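Local coordinates for major centromere autoantigen B (Homo sapiens, PDB 1HLV), which binds the CENP-B box of centromeric DNA through helix-turn-helix domains and kinks the double helix, at residues K13-Q18 with R33-P38. Sequence-based numbering, arbitrary orientation.
Sequences KSRIIQ and RRFNIP. With nucleotides of chain B.
The hydrophobic core of a helix-turn-helix DNA-binding domain is where Ile-16 of helix 10-22 meets Phe-35 of helix 28-35 and Ile-37 of the turn that follows. Ile-16 lays CG1 over one face of the Phe-35 ring in a CH-pi contact, 3.8 Å from the centroid and 14° off the ring normal. Its CD1 goes on to meet CD1 of Ile-37 tip to tip at 3.9 Å. Isoleucine suits this place because its CG1-CD1 arm is long enough to serve ring and methyl at once, while the side chain also packs on Leu-42 and Ile-45 of helix 39-47. Arg-15, fully extended, brings NE to the ring edge, 3.9 Å from Phe-35 CE2, with guanidinium and ring nearly perpendicular at 89°. Between helices 28-35 and 39-47 lies the turn of the helix-turn-helix. Asn-36, whose residue type tolerates positive phi, forms a Schellman motif there, and Ile-37 then points back toward helix 10-22. Pro-38 occupies the N-cap position of helix 39-47, where its ring-locked phi is tolerated, and sets CD 3.4 Å from OP2 of DC15 of chain B. Lys-13 NZ, shared with Lys-67 O, makes a weak hydrogen bond to OP1 of DA14 of chain B (3.3 Å), its chain bending at chi3 (-69°).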
# COMPACT_ATOMS: atom_id res chain seq x y z
N LYS C 13 5.95 -7.61 7.77
CA LYS C 13 4.83 -8.51 8.02
C LYS C 13 4.86 -9.64 7.00
O LYS C 13 4.47 -10.76 7.29
CB LYS C 13 3.50 -7.74 7.96
CG LYS C 13 3.23 -6.95 9.24
CD LYS C 13 1.99 -6.06 9.17
CE LYS C 13 2.19 -4.88 8.21
NZ LYS C 13 1.15 -3.83 8.37
N SER C 14 5.34 -9.34 5.81
CA SER C 14 5.45 -10.36 4.78
C SER C 14 6.49 -11.42 5.21
O SER C 14 6.29 -12.62 5.04
CB SER C 14 5.88 -9.72 3.46
OG SER C 14 6.06 -10.70 2.47
N ARG C 15 7.60 -10.96 5.79
CA ARG C 15 8.65 -11.86 6.23
C ARG C 15 8.13 -12.75 7.36
O ARG C 15 8.38 -13.96 7.38
CB ARG C 15 9.87 -11.07 6.70
CG ARG C 15 11.04 -11.95 7.15
CD ARG C 15 12.21 -11.12 7.63
NE ARG C 15 13.25 -11.94 8.26
CZ ARG C 15 14.34 -11.44 8.86
NH1 ARG C 15 14.53 -10.13 8.89
NH2 ARG C 15 15.22 -12.25 9.42
N ILE C 16 7.42 -12.14 8.30
CA ILE C 16 6.85 -12.88 9.43
C ILE C 16 5.93 -13.98 8.91
O ILE C 16 5.99 -15.12 9.36
CB ILE C 16 6.07 -11.92 10.36
CG1 ILE C 16 7.05 -10.98 11.05
CG2 ILE C 16 5.27 -12.71 11.39
CD1 ILE C 16 6.39 -9.93 11.91
N ILE C 17 5.08 -13.63 7.95
CA ILE C 17 4.15 -14.58 7.35
C ILE C 17 4.92 -15.72 6.72
O ILE C 17 4.63 -16.89 6.95
CB ILE C 17 3.28 -13.89 6.28
CG1 ILE C 17 2.25 -12.98 6.95
CG2 ILE C 17 2.58 -14.93 5.42
CD1 ILE C 17 1.61 -12.00 5.99
N GLN C 18 5.92 -15.37 5.92
CA GLN C 18 6.75 -16.35 5.24
C GLN C 18 7.44 -17.26 6.25
O GLN C 18 7.63 -18.46 5.99
CB GLN C 18 7.80 -15.63 4.40
CG GLN C 18 8.76 -16.56 3.68
CD GLN C 18 9.93 -15.83 3.05
OE1 GLN C 18 10.82 -16.45 2.47
NE2 GLN C 18 9.93 -14.50 3.15
N ARG C 33 8.40 -14.78 19.28
CA ARG C 33 9.60 -14.40 20.02
C ARG C 33 10.72 -13.99 19.08
O ARG C 33 11.39 -12.99 19.30
CB ARG C 33 10.09 -15.56 20.89
CG ARG C 33 11.30 -15.17 21.73
CD ARG C 33 12.12 -16.38 22.17
NE ARG C 33 13.49 -16.31 21.68
CZ ARG C 33 13.89 -16.71 20.48
NH1 ARG C 33 13.01 -17.22 19.63
NH2 ARG C 33 15.16 -16.58 20.11
N ARG C 34 10.92 -14.78 18.02
CA ARG C 34 11.97 -14.50 17.05
C ARG C 34 11.86 -13.10 16.45
O ARG C 34 12.87 -12.50 16.09
CB ARG C 34 11.93 -15.52 15.92
CG ARG C 34 12.26 -16.92 16.34
CD ARG C 34 12.32 -17.83 15.13
NE ARG C 34 12.73 -19.17 15.50
CZ ARG C 34 13.06 -20.11 14.62
NH1 ARG C 34 13.04 -19.84 13.32
NH2 ARG C 34 13.43 -21.31 15.05
N PHE C 35 10.64 -12.60 16.32
CA PHE C 35 10.44 -11.27 15.77
C PHE C 35 10.15 -10.27 16.86
O PHE C 35 9.95 -9.09 16.58
CB PHE C 35 9.32 -11.28 14.73
CG PHE C 35 9.67 -12.03 13.49
CD1 PHE C 35 9.33 -13.37 13.36
CD2 PHE C 35 10.42 -11.42 12.49
CE1 PHE C 35 9.73 -14.09 12.24
CE2 PHE C 35 10.83 -12.14 11.37
CZ PHE C 35 10.48 -13.48 11.25
N ASN C 36 10.13 -10.75 18.09
CA ASN C 36 9.89 -9.88 19.23
C ASN C 36 8.57 -9.13 19.11
O ASN C 36 8.54 -7.90 19.18
CB ASN C 36 11.04 -8.88 19.36
CG ASN C 36 10.99 -8.08 20.65
OD1 ASN C 36 11.49 -6.96 20.71
ND2 ASN C 36 10.40 -8.66 21.70
N ILE C 37 7.48 -9.86 18.91
CA ILE C 37 6.16 -9.27 18.80
C ILE C 37 5.20 -10.11 19.63
O ILE C 37 5.40 -11.31 19.80
CB ILE C 37 5.64 -9.26 17.35
CG1 ILE C 37 5.64 -10.68 16.79
CG2 ILE C 37 6.48 -8.32 16.51
CD1 ILE C 37 5.01 -10.80 15.42
N PRO C 38 4.13 -9.49 20.16
CA PRO C 38 3.17 -10.24 20.97
C PRO C 38 2.53 -11.36 20.14
O PRO C 38 2.30 -11.19 18.94
CB PRO C 38 2.15 -9.18 21.37
CG PRO C 38 2.94 -7.89 21.32
CD PRO C 38 3.75 -8.07 20.07
P DC B 15 2.14 -4.27 19.01
OP1 DC B 15 3.10 -3.31 19.63
OP2 DC B 15 2.66 -5.44 18.25
O5' DC B 15 1.15 -4.75 20.15
C5' DC B 15 0.62 -3.82 21.09
C4' DC B 15 -0.44 -4.47 21.95
O4' DC B 15 -1.67 -4.65 21.21
C3' DC B 15 -0.07 -5.84 22.50
O3' DC B 15 -0.64 -5.95 23.81
C2' DC B 15 -0.82 -6.79 21.58
C1' DC B 15 -2.10 -6.00 21.36
N1 DC B 15 -2.94 -6.36 20.20
C2 DC B 15 -4.26 -5.91 20.18
O2 DC B 15 -4.68 -5.24 21.14
N3 DC B 15 -5.05 -6.21 19.13
C4 DC B 15 -4.56 -6.92 18.11
N4 DC B 15 -5.37 -7.18 17.07
C5 DC B 15 -3.22 -7.41 18.11
C6 DC B 15 -2.44 -7.10 19.17
P DA B 14 -0.48 -4.49 12.52
OP1 DA B 14 0.63 -4.15 11.61
OP2 DA B 14 -1.14 -5.82 12.42
O5' DA B 14 -0.00 -4.27 14.03
C5' DA B 14 0.48 -3.00 14.45
C4' DA B 14 0.30 -2.83 15.94
O4' DA B 14 -1.08 -2.60 16.30
C3' DA B 14 0.75 -4.00 16.80
O3' DA B 14 1.19 -3.43 18.03
C2' DA B 14 -0.54 -4.78 16.99
C1' DA B 14 -1.56 -3.66 17.12
N9 DA B 14 -2.92 -3.95 16.66
C8 DA B 14 -3.29 -4.63 15.53
N7 DA B 14 -4.58 -4.58 15.29
C5 DA B 14 -5.09 -3.86 16.36
C6 DA B 14 -6.39 -3.43 16.68
N6 DA B 14 -7.44 -3.64 15.89
N1 DA B 14 -6.56 -2.75 17.83
C2 DA B 14 -5.49 -2.50 18.59
N3 DA B 14 -4.22 -2.82 18.39
C4 DA B 14 -4.08 -3.51 17.24